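Local coordinates for folylpolyglutamate synthase protein FOLC (Mycobacterium tuberculosis, PDB 2VOR) that probably adds L-glutamate to dihydropteroate and, one residue after another, to tetrahydrofolate, spending ATP with the help of magnesium, at residues 78-83 / 333-338. Residues are numbered along the deposited sequence; the frame is centred on the assembly and turned at random.
With ACP (phosphomethylphosphonic acid adenylate ester), chain B.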
loop_
_atom_site.group_PDB
_atom_site.type_symbol
_atom_site.label_atom_id
_atom_site.label_comp_id
_atom_site.label_asym_id
_atom_site.label_seq_id
_atom_site.Cartn_x
_atom_site.Cartn_y
_atom_site.Cartn_z
ATOM N N VAL A 78 -0.217 5.237 3.969
ATOM C CA VAL A 78 0.604 6.046 4.823
ATOM C C VAL A 78 1.616 6.740 3.951
ATOM O O VAL A 78 1.858 7.961 4.145
ATOM C CB VAL A 78 1.319 5.198 5.963
ATOM C CG1 VAL A 78 2.386 6.037 6.731
ATOM C CG2 VAL A 78 0.287 4.608 6.941
ATOM N N ALA A 79 2.212 6.026 2.990
ATOM C CA ALA A 79 3.178 6.698 2.122
ATOM C C ALA A 79 2.572 7.914 1.362
ATOM O O ALA A 79 3.271 8.896 1.119
ATOM C CB ALA A 79 3.848 5.711 1.113
ATOM N N ARG A 80 1.293 7.796 0.969
ATOM C CA ARG A 80 0.624 8.814 0.166
ATOM C C ARG A 80 0.242 9.986 1.051
ATOM O O ARG A 80 0.313 11.135 0.610
ATOM C CB ARG A 80 -0.590 8.229 -0.611
ATOM C CG ARG A 80 -0.121 7.183 -1.740
ATOM C CD ARG A 80 -1.236 6.561 -2.555
ATOM N NE ARG A 80 -1.923 7.606 -3.342
ATOM C CZ ARG A 80 -1.612 7.893 -4.605
ATOM N NH1 ARG A 80 -0.603 7.236 -5.185
ATOM N NH2 ARG A 80 -2.278 8.849 -5.250
ATOM N N MET A 81 -0.208 9.678 2.259
ATOM C CA MET A 81 -0.530 10.626 3.242
ATOM C C MET A 81 0.683 11.430 3.656
ATOM O O MET A 81 0.623 12.634 3.760
ATOM C CB MET A 81 -1.051 9.918 4.487
ATOM C CG MET A 81 -2.506 9.541 4.362
ATOM S SD MET A 81 -2.962 8.469 5.668
ATOM C CE MET A 81 -4.694 8.192 5.350
ATOM N N VAL A 82 1.793 10.762 3.896
ATOM C CA VAL A 82 3.050 11.416 4.177
ATOM C C VAL A 82 3.463 12.344 3.073
ATOM O O VAL A 82 3.919 13.428 3.331
ATOM C CB VAL A 82 4.246 10.366 4.463
ATOM C CG1 VAL A 82 5.616 11.017 4.320
ATOM C CG2 VAL A 82 4.097 9.724 5.802
ATOM N N ASP A 83 3.452 11.856 1.837
ATOM C CA ASP A 83 3.728 12.684 0.634
ATOM C C ASP A 83 2.834 13.924 0.539
ATOM O O ASP A 83 3.299 15.043 0.148
ATOM C CB ASP A 83 3.499 11.804 -0.612
ATOM C CG ASP A 83 4.043 12.435 -1.872
ATOM O OD1 ASP A 83 4.276 13.672 -1.783
ATOM O OD2 ASP A 83 4.288 11.741 -2.923
ATOM N N VAL A 333 -5.219 14.215 0.067
ATOM C CA VAL A 333 -4.907 12.786 -0.008
ATOM C C VAL A 333 -5.840 12.004 -0.928
ATOM O O VAL A 333 -7.079 12.168 -0.890
ATOM C CB VAL A 333 -5.037 12.066 1.395
ATOM C CG1 VAL A 333 -4.721 10.617 1.251
ATOM C CG2 VAL A 333 -4.124 12.656 2.327
ATOM N N THR A 334 -5.227 11.156 -1.775
ATOM C CA THR A 334 -5.935 10.155 -2.552
ATOM C C THR A 334 -5.265 8.805 -2.192
ATOM O O THR A 334 -4.088 8.732 -1.812
ATOM C CB THR A 334 -5.888 10.435 -4.082
ATOM O OG1 THR A 334 -4.557 10.200 -4.577
ATOM C CG2 THR A 334 -6.337 11.886 -4.455
ATOM N N SER A 335 -6.019 7.727 -2.328
ATOM C CA SER A 335 -5.471 6.373 -2.213
ATOM C C SER A 335 -6.254 5.490 -3.158
ATOM O O SER A 335 -7.191 4.849 -2.770
ATOM C CB SER A 335 -5.565 5.835 -0.786
ATOM O OG SER A 335 -4.673 4.708 -0.589
ATOM N N PRO A 336 -5.904 5.530 -4.441
ATOM C CA PRO A 336 -6.603 4.781 -5.488
ATOM C C PRO A 336 -6.676 3.293 -5.199
ATOM O O PRO A 336 -5.695 2.724 -4.748
ATOM C CB PRO A 336 -5.760 5.048 -6.714
ATOM C CG PRO A 336 -5.173 6.421 -6.409
ATOM C CD PRO A 336 -4.796 6.343 -4.971
ATOM N N GLY A 337 -7.851 2.680 -5.426
ATOM C CA GLY A 337 -8.088 1.245 -5.169
ATOM C C GLY A 337 -8.120 0.846 -3.707
ATOM O O GLY A 337 -8.107 -0.337 -3.385
ATOM N N ARG A 338 -8.118 1.808 -2.800
ATOM C CA ARG A 338 -8.431 1.545 -1.368
ATOM C C ARG A 338 -9.811 2.190 -1.053
ATOM O O ARG A 338 -9.954 3.447 -0.997
ATOM C CB ARG A 338 -7.331 2.104 -0.429
ATOM C CG ARG A 338 -6.037 1.238 -0.389
ATOM C CD ARG A 338 -5.382 1.219 -1.811
ATOM N NE ARG A 338 -4.024 0.646 -1.921
ATOM C CZ ARG A 338 -3.274 0.591 -3.034
ATOM N NH1 ARG A 338 -3.687 1.114 -4.189
ATOM N NH2 ARG A 338 -2.073 0.029 -3.003
HETATM P PG ACP B . -0.567 -3.387 -0.748
HETATM O O1G ACP B . -0.123 -1.691 -1.197
HETATM O O2G ACP B . 0.324 -4.557 -1.238
HETATM O O3G ACP B . -2.010 -3.519 -1.139
HETATM P PB ACP B . -0.168 -1.977 1.898
HETATM O O1B ACP B . 0.498 -2.362 3.158
HETATM O O2B ACP B . 0.701 -1.063 1.128
HETATM C C3B ACP B . -0.067 -3.585 0.995
HETATM P PA ACP B . -2.276 -0.256 1.511
HETATM O O1A ACP B . -2.554 -0.596 0.002
HETATM O O2A ACP B . -2.917 0.960 2.141
HETATM O O3A ACP B . -1.624 -1.557 2.306
HETATM O "O5'" ACP B . -3.785 -1.019 1.858
HETATM C "C5'" ACP B . -4.208 -2.382 1.375
HETATM C "C4'" ACP B . -5.573 -2.782 1.901
HETATM O "O4'" ACP B . -5.340 -2.912 3.322
HETATM C "C3'" ACP B . -6.534 -1.598 1.822
HETATM O "O3'" ACP B . -7.338 -1.631 0.653
HETATM C "C2'" ACP B . -7.424 -1.735 3.052
HETATM O "O2'" ACP B . -8.444 -2.718 2.852
HETATM C "C1'" ACP B . -6.488 -2.352 4.051
HETATM N N9 ACP B . -5.791 -1.455 5.032
HETATM C C8 ACP B . -5.060 -0.321 4.793
HETATM N N7 ACP B . -4.554 0.150 5.946
HETATM C C5 ACP B . -4.999 -0.672 6.916
HETATM C C6 ACP B . -4.811 -0.716 8.284
HETATM N N6 ACP B . -4.079 0.208 8.907
HETATM N N1 ACP B . -5.366 -1.737 8.954
HETATM C C2 ACP B . -6.121 -2.654 8.379
HETATM N N3 ACP B . -6.330 -2.651 7.073
HETATM C C4 ACP B . -5.758 -1.694 6.341
#
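Arg80 reaches from its helix to hold Thr334 side-on with two nitrogens. NE donates to Thr334 O at 2.9 Å, nearly straight (166°) but from above the carbonyl plane, while NH2 donates to Thr334 OG1 at 2.7 Å. Both acceptors lie close to the guanidinium plane, so the pair fixes the rotation of that flat group. The side chain gets there by running extended to CD and then bending at chi3 (64°), which brings NE and NH2 alongside the threonine. Threonine suits the place because it adds a hydroxyl acceptor to the backbone carbonyl. Pro336 covers one guanidinium face, its CD 3.5 Å from Arg80 NE and offset toward the rim. One helical position on, the CG methylene of Met81 meets both methyls of branched Val333, with Met81 CG 4.0 Å from Val333 CG1.

Farther along 333-338, a type II turn runs from Ser335 to Arg338, and Gly337 readily takes its positive phi. Pro336 O receives Arg338 NH1 at 2.6 Å, steadying a guanidinium whose NE donates to O1A of the ATP analogue at 2.7 Å and whose NH2 reaches O1G at 3.2 Å. A long, multidentate arginine can thus join the turn to two phosphate groups, probably offsetting their charge. Ser335 OG bonds to Ser77 OG, which also hydrogen-bonds the nucleotide.

Helix 75-88 starts at Lys75, directly after Gly74, as after a P-loop; both bind the nucleotide. It packs through Ala79 and Val82 on strand 66-70 and through Met81 on helix 296-313, while the loop joining helix 323-331 to strand 340-343 crosses beside it, carrying Arg338 to the nucleotide.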